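Local coordinates for cytidine deaminase (Burkholderia pseudomallei, PDB 3DMO), which probably catalyses the zinc-dependent hydrolytic deamination of cytidine and 2'-deoxycytidine to uridine and 2'-deoxyuridine, salvaging them for UMP synthesis, at residues L14-K19 against A82-V86; N31-G35 against V85-T89; F46-V51 against C61-A66; H90-P95 against L115-D121. One frame throughout, in Å; residues are numbered along the deposited sequence.

Contact 1 of 4, residues L14-K19 against A82-V86; sequences LIEAAK and AIAVV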
loop_
_atom_site.group_PDB
_atom_site.type_symbol
_atom_site.label_atom_id
_atom_site.label_comp_id
_atom_site.label_asym_id
_atom_site.label_seq_id
_atom_site.Cartn_x
_atom_site.Cartn_y
_atom_site.Cartn_z
ATOM N N LEU A 14 -11.872 -22.800 -13.479
ATOM C CA LEU A 14 -11.083 -21.719 -12.864
ATOM C C LEU A 14 -11.897 -21.003 -11.774
ATOM O O LEU A 14 -11.362 -20.638 -10.725
ATOM C CB LEU A 14 -10.620 -20.705 -13.915
ATOM C CG LEU A 14 -9.148 -20.283 -14.057
ATOM C CD1 LEU A 14 -9.034 -18.806 -14.417
ATOM C CD2 LEU A 14 -8.239 -20.617 -12.869
ATOM N N ILE A 15 -13.189 -20.814 -12.027
ATOM C CA ILE A 15 -14.086 -20.204 -11.039
ATOM C C ILE A 15 -14.209 -21.095 -9.802
ATOM O O ILE A 15 -14.165 -20.608 -8.667
ATOM C CB ILE A 15 -15.475 -19.894 -11.643
ATOM C CG1 ILE A 15 -15.394 -18.652 -12.542
ATOM C CG2 ILE A 15 -16.526 -19.701 -10.539
ATOM C CD1 ILE A 15 -16.553 -18.516 -13.551
ATOM N N GLU A 16 -14.347 -22.401 -10.016
ATOM C CA GLU A 16 -14.412 -23.344 -8.898
ATOM C C GLU A 16 -13.148 -23.306 -8.034
ATOM O O GLU A 16 -13.218 -23.428 -6.813
ATOM C CB GLU A 16 -14.711 -24.777 -9.375
ATOM C CG GLU A 16 -16.176 -25.016 -9.796
ATOM C CD GLU A 16 -17.196 -24.565 -8.733
ATOM O OE1 GLU A 16 -17.108 -25.032 -7.570
ATOM O OE2 GLU A 16 -18.083 -23.736 -9.060
ATOM N N ALA A 17 -11.994 -23.123 -8.672
ATOM C CA ALA A 17 -10.730 -22.979 -7.943
ATOM C C ALA A 17 -10.670 -21.651 -7.163
ATOM O O ALA A 17 -10.178 -21.612 -6.037
ATOM C CB ALA A 17 -9.542 -23.125 -8.895
ATOM N N ALA A 18 -11.196 -20.580 -7.754
ATOM C CA ALA A 18 -11.261 -19.277 -7.082
ATOM C C ALA A 18 -12.160 -19.333 -5.840
ATOM O O ALA A 18 -11.846 -18.738 -4.809
ATOM C CB ALA A 18 -11.734 -18.204 -8.045
ATOM N N LYS A 19 -13.269 -20.060 -5.936
ATOM C CA LYS A 19 -14.164 -20.247 -4.784
ATOM C C LYS A 19 -13.504 -21.081 -3.682
ATOM O O LYS A 19 -13.691 -20.804 -2.501
ATOM C CB LYS A 19 -15.492 -20.876 -5.220
ATOM C CG LYS A 19 -16.334 -19.985 -6.100
ATOM C CD LYS A 19 -17.646 -20.660 -6.520
ATOM C CE LYS A 19 -18.529 -19.654 -7.238
ATOM N NZ LYS A 19 -19.834 -20.231 -7.656
ATOM N N ALA A 82 -4.793 -16.809 -17.461
ATOM C CA ALA A 82 -6.074 -16.307 -16.959
ATOM C C ALA A 82 -6.080 -16.216 -15.443
ATOM O O ALA A 82 -5.370 -16.973 -14.753
ATOM C CB ALA A 82 -7.229 -17.212 -17.421
ATOM N N ILE A 83 -6.908 -15.306 -14.933
ATOM C CA ILE A 83 -7.199 -15.215 -13.507
ATOM C C ILE A 83 -8.715 -15.123 -13.298
ATOM O O ILE A 83 -9.394 -14.399 -14.022
ATOM C CB ILE A 83 -6.441 -14.018 -12.840
ATOM C CG1 ILE A 83 -6.533 -14.082 -11.308
ATOM C CG2 ILE A 83 -6.889 -12.677 -13.417
ATOM C CD1 ILE A 83 -5.618 -13.073 -10.602
ATOM N N ALA A 84 -9.244 -15.918 -12.364
ATOM C CA ALA A 84 -10.650 -15.804 -11.935
ATOM C C ALA A 84 -10.697 -15.155 -10.561
ATOM O O ALA A 84 -9.851 -15.443 -9.719
ATOM C CB ALA A 84 -11.321 -17.187 -11.882
ATOM N N VAL A 85 -11.671 -14.269 -10.340
ATOM C CA VAL A 85 -11.835 -13.584 -9.047
ATOM C C VAL A 85 -13.306 -13.720 -8.622
ATOM O O VAL A 85 -14.212 -13.548 -9.451
ATOM C CB VAL A 85 -11.445 -12.075 -9.134
ATOM C CG1 VAL A 85 -11.279 -11.458 -7.725
ATOM C CG2 VAL A 85 -10.171 -11.890 -9.955
ATOM N N VAL A 86 -13.541 -14.021 -7.341
ATOM C CA VAL A 86 -14.908 -14.237 -6.837
ATOM C C VAL A 86 -15.106 -13.606 -5.450
ATOM O O VAL A 86 -14.231 -13.688 -4.589
ATOM C CB VAL A 86 -15.294 -15.757 -6.835
ATOM C CG1 VAL A 86 -14.366 -16.588 -5.935
ATOM C CG2 VAL A 86 -16.745 -15.945 -6.432
#
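This is helix-on-sheet packing in the mixed α/β fold of the cytidine deaminases: helix 11-22 lies against strand 80-87, the middle strand of the sheet. The axes of helix 14-19 and strand 82-86 approach to 7.3 Å and cross at -51°. Small residues, Ala18 and Ala84, allow this closeness, and the nearest CA pair, Ile15 and Ala84, is only 5.7 Å apart.

Apolar side-chain contacts dominate. Ala82, Ala84 and Val86 direct their CB atoms toward the helix, whereas Ile83 and Val85 point away, to the face where Glu63 lies. Ala84 is central: its CB meets Leu14 CD1 at 3.8 Å, Ala18 CB at 4.0 Å and Ile15 CG1 at 4.4 Å. Leu14, with chi1 of -128° between the usual wells, also brings CD1 to 3.9 Å from Ala82 CB. Ile15 leans sideways and packs onward against Val114 and Thr116 of strand 112-116.

Side chains also press on backbone. Backbone bonds of each segment run within its own helix or sheet, as from Ala18 N to Leu14 O (3.0 Å) and between Ala84 and Ala37. Contact with the backbone is van der Waals: Val86 CG1 rests 3.5 Å from Ala18 O and 3.6 Å from Lys19 N.

Contact 2 of 4, residues N31-G35 against V85-T89; sequences NFKVG and VVGET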
loop_
_atom_site.group_PDB
_atom_site.type_symbol
_atom_site.label_atom_id
_atom_site.label_comp_id
_atom_site.label_asym_id
_atom_site.label_seq_id
_atom_site.Cartn_x
_atom_site.Cartn_y
_atom_site.Cartn_z
ATOM N N ASN A 31 -14.868 -8.977 7.200
ATOM C CA ASN A 31 -15.705 -10.169 7.027
ATOM C C ASN A 31 -16.142 -10.370 5.570
ATOM O O ASN A 31 -17.193 -10.951 5.293
ATOM C CB ASN A 31 -16.913 -10.150 7.979
ATOM C CG ASN A 31 -16.519 -10.400 9.413
ATOM O OD1 ASN A 31 -15.889 -11.412 9.731
ATOM N ND2 ASN A 31 -16.876 -9.473 10.294
ATOM N N PHE A 32 -15.320 -9.885 4.647
ATOM C CA PHE A 32 -15.610 -9.959 3.228
ATOM C C PHE A 32 -14.518 -10.799 2.576
ATOM O O PHE A 32 -13.419 -10.311 2.329
ATOM C CB PHE A 32 -15.643 -8.549 2.634
ATOM C CG PHE A 32 -16.089 -8.497 1.195
ATOM C CD1 PHE A 32 -17.445 -8.560 0.865
ATOM C CD2 PHE A 32 -15.154 -8.365 0.168
ATOM C CE1 PHE A 32 -17.859 -8.499 -0.467
ATOM C CE2 PHE A 32 -15.560 -8.304 -1.169
ATOM C CZ PHE A 32 -16.913 -8.371 -1.486
ATOM N N LYS A 33 -14.827 -12.069 2.331
ATOM C CA LYS A 33 -13.861 -13.005 1.776
ATOM C C LYS A 33 -13.832 -12.936 0.257
ATOM O O LYS A 33 -14.881 -12.926 -0.401
ATOM C CB LYS A 33 -14.172 -14.429 2.231
ATOM C CG LYS A 33 -14.030 -14.641 3.731
ATOM C CD LYS A 33 -14.202 -16.106 4.093
ATOM C CE LYS A 33 -13.935 -16.309 5.577
ATOM N NZ LYS A 33 -14.106 -17.735 5.998
ATOM N N VAL A 34 -12.621 -12.887 -0.294
ATOM C CA VAL A 34 -12.432 -12.876 -1.737
ATOM C C VAL A 34 -11.466 -14.002 -2.099
ATOM O O VAL A 34 -10.532 -14.294 -1.350
ATOM C CB VAL A 34 -11.878 -11.514 -2.254
ATOM C CG1 VAL A 34 -11.803 -11.485 -3.788
ATOM C CG2 VAL A 34 -12.726 -10.342 -1.777
ATOM N N GLY A 35 -11.712 -14.649 -3.235
ATOM C CA GLY A 35 -10.792 -15.655 -3.747
ATOM C C GLY A 35 -10.394 -15.373 -5.178
ATOM O O GLY A 35 -11.132 -14.741 -5.937
ATOM N N VAL A 85 -11.671 -14.269 -10.340
ATOM C CA VAL A 85 -11.835 -13.584 -9.047
ATOM C C VAL A 85 -13.306 -13.720 -8.622
ATOM O O VAL A 85 -14.212 -13.548 -9.451
ATOM C CB VAL A 85 -11.445 -12.075 -9.134
ATOM C CG1 VAL A 85 -11.279 -11.458 -7.725
ATOM C CG2 VAL A 85 -10.171 -11.890 -9.955
ATOM N N VAL A 86 -13.541 -14.021 -7.341
ATOM C CA VAL A 86 -14.908 -14.237 -6.837
ATOM C C VAL A 86 -15.106 -13.606 -5.450
ATOM O O VAL A 86 -14.231 -13.688 -4.589
ATOM C CB VAL A 86 -15.294 -15.757 -6.835
ATOM C CG1 VAL A 86 -14.366 -16.588 -5.935
ATOM C CG2 VAL A 86 -16.745 -15.945 -6.432
ATOM N N GLY A 87 -16.259 -12.974 -5.251
ATOM C CA GLY A 87 -16.674 -12.510 -3.930
ATOM C C GLY A 87 -18.189 -12.523 -3.821
ATOM O O GLY A 87 -18.883 -12.801 -4.797
ATOM N N GLU A 88 -18.695 -12.213 -2.628
ATOM C CA GLU A 88 -20.134 -12.159 -2.371
ATOM C C GLU A 88 -20.673 -10.776 -2.767
ATOM O O GLU A 88 -20.971 -9.927 -1.916
ATOM C CB GLU A 88 -20.422 -12.477 -0.896
ATOM C CG GLU A 88 -21.903 -12.620 -0.549
ATOM C CD GLU A 88 -22.532 -13.855 -1.168
ATOM O OE1 GLU A 88 -23.326 -13.703 -2.131
ATOM O OE2 GLU A 88 -22.226 -14.979 -0.695
ATOM N N THR A 89 -20.803 -10.564 -4.071
ATOM C CA THR A 89 -21.221 -9.277 -4.611
ATOM C C THR A 89 -22.465 -9.434 -5.479
ATOM O O THR A 89 -22.796 -10.543 -5.911
ATOM C CB THR A 89 -20.083 -8.615 -5.438
ATOM O OG1 THR A 89 -19.531 -9.577 -6.346
ATOM C CG2 THR A 89 -18.965 -8.116 -4.522
HETATM O O HOH W 1 -17.323 -12.101 -0.160
#
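A water bridges the two segments where their strand pairing gives way: water 1 donates to Lys33 O at 2.6 Å and accepts from Glu88 N at 2.8 Å. The CA separations record the opening, from 4.8 Å for Val34 and Gly87 to 7.5 Å for Phe32 and Glu88. Glu88 turns the backbone aside as the centre of an inverse gamma turn, closed by a weak hydrogen bond from Thr89 N to Gly87 O (3.0 Å).

Before the opening, strands 34-40 and 80-87 run antiparallel as neighbours in the central sheet of the deaminase fold. Gly35 and Val86 form a hydrogen-bonded pair: Gly35 N donates to Val86 O (3.0 Å, 169°) and Val86 N to Gly35 O (2.9 Å, 160°). CA-H...O contacts flank them, with Val34 CA 3.5 Å from Val86 O and Val85 CA 3.4 Å from Gly35 O.

Val34 CG1 meets Val85 CG1 at 4.0 Å on the face that also carries Glu63, the predicted proton donor, which Val85 touches. Beyond the strands, Phe32 reaches across with its ring edge: CZ lies 3.7 Å from Thr89 CG2, and CE1 is 3.7 Å from Glu88 O. The same phenylalanine packs on Leu137 of the second subunit, while Thr89 OG1 hydrogen-bonds to Gly91 O.

Contact 3 of 4, residues F46-V51 against C61-A66; sequences FHGCNV and CAERTA. With ZN (zinc ion), chain E.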
loop_
_atom_site.group_PDB
_atom_site.type_symbol
_atom_site.label_atom_id
_atom_site.label_comp_id
_atom_site.label_asym_id
_atom_site.label_seq_id
_atom_site.Cartn_x
_atom_site.Cartn_y
_atom_site.Cartn_z
ATOM N N PHE A 46 -2.654 -21.277 -9.209
ATOM C CA PHE A 46 -2.313 -20.681 -7.925
ATOM C C PHE A 46 -3.544 -20.039 -7.291
ATOM O O PHE A 46 -4.234 -19.251 -7.942
ATOM C CB PHE A 46 -1.199 -19.639 -8.094
ATOM C CG PHE A 46 0.135 -20.243 -8.417
ATOM C CD1 PHE A 46 1.035 -20.559 -7.396
ATOM C CD2 PHE A 46 0.482 -20.531 -9.730
ATOM C CE1 PHE A 46 2.269 -21.136 -7.686
ATOM C CE2 PHE A 46 1.712 -21.108 -10.024
ATOM C CZ PHE A 46 2.603 -21.406 -8.993
ATOM N N HIS A 47 -3.805 -20.395 -6.033
ATOM C CA HIS A 47 -4.877 -19.797 -5.238
ATOM C C HIS A 47 -4.402 -18.486 -4.620
ATOM O O HIS A 47 -3.246 -18.359 -4.212
ATOM C CB HIS A 47 -5.267 -20.718 -4.083
ATOM C CG HIS A 47 -6.122 -21.877 -4.479
ATOM N ND1 HIS A 47 -6.510 -22.112 -5.781
ATOM C CD2 HIS A 47 -6.642 -22.887 -3.743
ATOM C CE1 HIS A 47 -7.245 -23.211 -5.827
ATOM N NE2 HIS A 47 -7.337 -23.700 -4.604
ATOM N N GLY A 48 -5.315 -17.532 -4.520
ATOM C CA GLY A 48 -5.087 -16.328 -3.748
ATOM C C GLY A 48 -6.332 -16.007 -2.947
ATOM O O GLY A 48 -7.451 -16.329 -3.355
ATOM N N CYS A 49 -6.136 -15.390 -1.792
ATOM C CA CYS A 49 -7.243 -14.905 -0.989
ATOM C C CYS A 49 -6.813 -13.592 -0.355
ATOM O O CYS A 49 -5.607 -13.290 -0.292
ATOM C CB CYS A 49 -7.624 -15.943 0.076
ATOM S SG CYS A 49 -6.281 -16.346 1.210
ATOM N N ASN A 50 -7.779 -12.797 0.095
ATOM C CA ASN A 50 -7.421 -11.588 0.825
ATOM C C ASN A 50 -6.856 -11.933 2.205
ATOM O O ASN A 50 -7.217 -12.955 2.801
ATOM C CB ASN A 50 -8.557 -10.550 0.872
ATOM C CG ASN A 50 -9.864 -11.100 1.422
ATOM O OD1 ASN A 50 -10.205 -12.264 1.212
ATOM N ND2 ASN A 50 -10.627 -10.236 2.093
ATOM N N VAL A 51 -5.910 -11.125 2.662
ATOM C CA VAL A 51 -5.246 -11.344 3.947
ATOM C C VAL A 51 -5.203 -10.002 4.629
ATOM O O VAL A 51 -4.465 -9.104 4.205
ATOM C CB VAL A 51 -3.810 -11.915 3.793
ATOM C CG1 VAL A 51 -3.169 -12.137 5.167
ATOM C CG2 VAL A 51 -3.836 -13.219 2.983
ATOM N N CYS A 61 -5.028 -8.063 -1.230
ATOM C CA CYS A 61 -6.134 -8.632 -1.987
ATOM C C CYS A 61 -5.816 -10.008 -2.556
ATOM O O CYS A 61 -4.646 -10.340 -2.792
ATOM C CB CYS A 61 -6.478 -7.712 -3.146
ATOM S SG CYS A 61 -7.172 -6.130 -2.659
ATOM N N ALA A 62 -6.875 -10.793 -2.792
ATOM C CA ALA A 62 -6.792 -12.121 -3.403
ATOM C C ALA A 62 -6.008 -12.182 -4.718
ATOM O O ALA A 62 -5.139 -13.039 -4.885
ATOM C CB ALA A 62 -8.202 -12.693 -3.607
ATOM N N GLU A 63 -6.309 -11.262 -5.637
ATOM C CA GLU A 63 -5.668 -11.216 -6.952
ATOM C C GLU A 63 -4.153 -11.093 -6.768
ATOM O O GLU A 63 -3.370 -11.812 -7.403
ATOM C CB GLU A 63 -6.169 -10.012 -7.771
ATOM C CG GLU A 63 -7.684 -9.955 -8.036
ATOM C CD GLU A 63 -8.471 -9.178 -6.971
ATOM O OE1 GLU A 63 -8.357 -9.486 -5.770
ATOM O OE2 GLU A 63 -9.222 -8.249 -7.340
ATOM N N ARG A 64 -3.747 -10.174 -5.890
ATOM C CA ARG A 64 -2.331 -9.934 -5.649
ATOM C C ARG A 64 -1.651 -11.086 -4.915
ATOM O O ARG A 64 -0.523 -11.432 -5.251
ATOM C CB ARG A 64 -2.101 -8.595 -4.948
ATOM C CG ARG A 64 -2.273 -7.414 -5.898
ATOM C CD ARG A 64 -2.025 -6.103 -5.183
ATOM N NE ARG A 64 -3.189 -5.693 -4.405
ATOM C CZ ARG A 64 -3.168 -4.783 -3.436
ATOM N NH1 ARG A 64 -2.035 -4.157 -3.111
ATOM N NH2 ARG A 64 -4.289 -4.484 -2.793
ATOM N N THR A 65 -2.349 -11.696 -3.956
ATOM C CA THR A 65 -1.860 -12.899 -3.274
ATOM C C THR A 65 -1.552 -14.025 -4.275
ATOM O O THR A 65 -0.477 -14.626 -4.218
ATOM C CB THR A 65 -2.863 -13.398 -2.211
ATOM O OG1 THR A 65 -2.965 -12.426 -1.163
ATOM C CG2 THR A 65 -2.405 -14.732 -1.608
ATOM N N ALA A 66 -2.485 -14.291 -5.190
ATOM C CA ALA A 66 -2.284 -15.303 -6.237
ATOM C C ALA A 66 -1.075 -14.998 -7.125
ATOM O O ALA A 66 -0.238 -15.864 -7.360
ATOM C CB ALA A 66 -3.544 -15.467 -7.089
HETATM ZN ZN ZN E . -7.719 -5.423 -4.885
HETATM O O HOH W 2 -9.587 -6.268 -5.501
#
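Gly48 owes its place to having no side chain: an ideal CB would fall 2.2 Å from Ala62 O and 2.4 Å from Ala66 N. Its CA instead sits 3.5 Å from Ala62 O in a CA-H...O contact, and the axes of strand 46-49 and helix 62-66 close to 5.4 Å at 144°. Cys49 CA comes within 3.7 Å of Ala62 CA. Thr65 points toward the strand with chi1 in the m well, placing OG1 2.9 Å from Cys49 O and 3.1 Å from Cys61 O, within reach of both; it also accepts from Asn60 ND2. Cys49 itself, chi1 p, points away and packs on Ala72 of the third subunit.

Here the Cys-Ala-Glu motif of the deaminase zinc site begins its helix, with Cys61 at the N-cap. Through its m rotamer Cys61 carries SG to 2.4 Å from the zinc, which Cys96 and Cys99 also bind, and Arg64 NH2 donates to Cys61 SG at 3.3 Å. Glu63 is bent, with chi1 m and chi2 at 91° between wells, so that OE2 accepts from water 2 at 2.7 Å; water 2 lies 2.1 Å from the zinc. This geometry suits the proton-donor role predicted for Glu63. Asn50, predicted to bind substrate, uses its p rotamer to give ND2 to Phe32 O and take Val34 N on OD1, and ND2 also bonds a diol probably from the crystallisation liquor.

Contact 4 of 4, residues H90-P95 against L115-D121; sequences HGPIAP and LTNMQGD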
loop_
_atom_site.group_PDB
_atom_site.type_symbol
_atom_site.label_atom_id
_atom_site.label_comp_id
_atom_site.label_asym_id
_atom_site.label_seq_id
_atom_site.Cartn_x
_atom_site.Cartn_y
_atom_site.Cartn_z
ATOM N N HIS A 90 -23.151 -8.322 -5.738
ATOM C CA HIS A 90 -24.360 -8.346 -6.567
ATOM C C HIS A 90 -24.081 -8.779 -8.009
ATOM O O HIS A 90 -24.708 -9.714 -8.521
ATOM C CB HIS A 90 -25.088 -6.993 -6.556
ATOM C CG HIS A 90 -26.278 -6.961 -7.462
ATOM N ND1 HIS A 90 -27.257 -7.932 -7.425
ATOM C CD2 HIS A 90 -26.634 -6.102 -8.444
ATOM C CE1 HIS A 90 -28.171 -7.667 -8.342
ATOM N NE2 HIS A 90 -27.818 -6.560 -8.972
ATOM N N GLY A 91 -23.170 -8.065 -8.666
ATOM C CA GLY A 91 -22.663 -8.469 -9.978
ATOM C C GLY A 91 -21.342 -9.212 -9.841
ATOM O O GLY A 91 -20.916 -9.533 -8.723
ATOM N N PRO A 92 -20.694 -9.524 -10.981
ATOM C CA PRO A 92 -19.337 -10.074 -10.917
ATOM C C PRO A 92 -18.444 -9.109 -10.144
ATOM O O PRO A 92 -18.536 -7.894 -10.351
ATOM C CB PRO A 92 -18.918 -10.138 -12.389
ATOM C CG PRO A 92 -20.216 -10.265 -13.148
ATOM C CD PRO A 92 -21.182 -9.399 -12.367
ATOM N N ILE A 93 -17.613 -9.639 -9.250
ATOM C CA ILE A 93 -16.762 -8.804 -8.407
ATOM C C ILE A 93 -15.836 -7.929 -9.259
ATOM O O ILE A 93 -15.295 -8.381 -10.268
ATOM C CB ILE A 93 -15.997 -9.647 -7.328
ATOM C CG1 ILE A 93 -15.383 -8.723 -6.262
ATOM C CG2 ILE A 93 -14.975 -10.611 -7.976
ATOM C CD1 ILE A 93 -14.893 -9.457 -5.039
ATOM N N ALA A 94 -15.688 -6.666 -8.861
ATOM C CA ALA A 94 -14.817 -5.717 -9.541
ATOM C C ALA A 94 -13.469 -5.653 -8.818
ATOM O O ALA A 94 -13.416 -5.321 -7.633
ATOM C CB ALA A 94 -15.465 -4.372 -9.553
ATOM N N PRO A 95 -12.372 -5.999 -9.519
ATOM C CA PRO A 95 -11.054 -5.811 -8.911
ATOM C C PRO A 95 -10.796 -4.358 -8.548
ATOM O O PRO A 95 -11.158 -3.456 -9.316
ATOM C CB PRO A 95 -10.096 -6.247 -10.028
ATOM C CG PRO A 95 -10.903 -7.229 -10.837
ATOM C CD PRO A 95 -12.265 -6.594 -10.867
ATOM N N LEU A 115 -14.435 -12.593 -14.003
ATOM C CA LEU A 115 -15.010 -12.037 -12.773
ATOM C C LEU A 115 -16.344 -12.691 -12.482
ATOM O O LEU A 115 -17.169 -12.847 -13.379
ATOM C CB LEU A 115 -15.191 -10.524 -12.904
ATOM C CG LEU A 115 -13.918 -9.762 -13.244
ATOM C CD1 LEU A 115 -14.267 -8.312 -13.551
ATOM C CD2 LEU A 115 -12.888 -9.903 -12.107
ATOM N N THR A 116 -16.558 -13.063 -11.227
ATOM C CA THR A 116 -17.796 -13.739 -10.854
ATOM C C THR A 116 -18.216 -13.442 -9.409
ATOM O O THR A 116 -17.529 -12.723 -8.685
ATOM C CB THR A 116 -17.711 -15.270 -11.149
ATOM O OG1 THR A 116 -19.020 -15.853 -11.075
ATOM C CG2 THR A 116 -16.766 -15.995 -10.199
ATOM N N ASN A 117 -19.363 -13.976 -9.003
ATOM C CA ASN A 117 -19.814 -13.852 -7.622
ATOM C C ASN A 117 -20.247 -15.223 -7.143
ATOM O O ASN A 117 -19.861 -16.229 -7.743
ATOM C CB ASN A 117 -20.931 -12.811 -7.488
ATOM C CG ASN A 117 -22.142 -13.136 -8.346
ATOM O OD1 ASN A 117 -22.230 -14.214 -8.926
ATOM N ND2 ASN A 117 -23.075 -12.197 -8.439
ATOM N N MET A 118 -21.037 -15.269 -6.075
ATOM C CA MET A 118 -21.480 -16.538 -5.510
ATOM C C MET A 118 -22.869 -16.931 -6.016
ATOM O O MET A 118 -23.489 -17.849 -5.475
ATOM C CB MET A 118 -21.469 -16.476 -3.981
ATOM C CG MET A 118 -20.094 -16.218 -3.365
ATOM S SD MET A 118 -18.850 -17.438 -3.829
ATOM C CE MET A 118 -19.367 -18.889 -2.912
ATOM N N GLN A 119 -23.341 -16.249 -7.058
ATOM C CA GLN A 119 -24.694 -16.455 -7.586
ATOM C C GLN A 119 -24.729 -16.736 -9.091
ATOM O O GLN A 119 -25.762 -16.544 -9.734
ATOM C CB GLN A 119 -25.569 -15.233 -7.284
ATOM C CG GLN A 119 -25.677 -14.873 -5.817
ATOM C CD GLN A 119 -26.454 -13.596 -5.623
ATOM O OE1 GLN A 119 -27.687 -13.609 -5.580
ATOM N NE2 GLN A 119 -25.738 -12.474 -5.528
ATOM N N GLY A 120 -23.596 -17.155 -9.656
ATOM C CA GLY A 120 -23.518 -17.510 -11.077
ATOM C C GLY A 120 -23.380 -16.388 -12.095
ATOM O O GLY A 120 -23.446 -16.637 -13.301
ATOM N N ASP A 121 -23.194 -15.155 -11.640
ATOM C CA ASP A 121 -22.990 -14.036 -12.565
ATOM C C ASP A 121 -21.524 -13.932 -12.977
ATOM O O ASP A 121 -20.640 -13.868 -12.118
ATOM C CB ASP A 121 -23.471 -12.723 -11.950
ATOM C CG ASP A 121 -24.917 -12.804 -11.491
ATOM O OD1 ASP A 121 -25.812 -13.018 -12.348
ATOM O OD2 ASP A 121 -25.151 -12.671 -10.272
#
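The 90-95 loop leads straight into the Pro-Cys-x-x-Cys part of the zinc site: Pro95 precedes the ligand Cys96, and its side chain touches Glu63, the predicted proton donor. In the fold it opens the β-α-β crossover from strand 80-87 through helix 97-107 to the parallel neighbour 112-116, so the departing loop passes over the end of the returning strand. Pro92 and Thr116 are the nearest CA pair, at 4.0 Å.

One backbone hydrogen bond joins the segments, Ile93 N to Thr116 O, at 3.1 Å and a nearly linear 173°. Pro92 and Pro95 have no amide hydrogen to add more.

Beyond Thr116 the chain turns back into the antiparallel strand 122-126, and Asn117 organises this turn. Its OD1 accepts from Gln119 N (3.0 Å), which makes an Asx turn, and from Asp121 N (3.0 Å), while its ND2 donates to Asp121 OD2 at 2.8 Å. Asn117 ND2 also bonds to Thr89 O, tying the hairpin to the start of the loop. Thr116 OG1 donates to Asp121 O (2.8 Å) across the same turn.

Leu115 supplies the apolar part, its CB directed toward the loop. Pro92 CB lies 3.8 Å from Leu115 CB, and at the zinc-site end Leu115 CD2 touches Pro95 CG at 3.6 Å.

Contacts 1 and 3 are buried and both press a helix on the sheet, but contact 1 is almost wholly apolar, whereas contact 3 combines tight backbone approach with the zinc chemistry. Contacts 2 and 4, whose centres lie 9 Å apart, are only partly buried, each joined by backbone hydrogen bonding near strand ends, to which contact 2 adds a water bridge and contact 4 side-chain bonds inside its turn. Contacts 1 and 2 both use strand 80-87 and share Val85 and Val86; contact 4 adjoins it, with Val85 O probably hydrogen-bonded to Thr116 N. Asn50 probably ties contact 3 to contact 2 through Phe32 O and Val34 N, while Glu63 OE2 meets Pro95 CA at 3.4 Å.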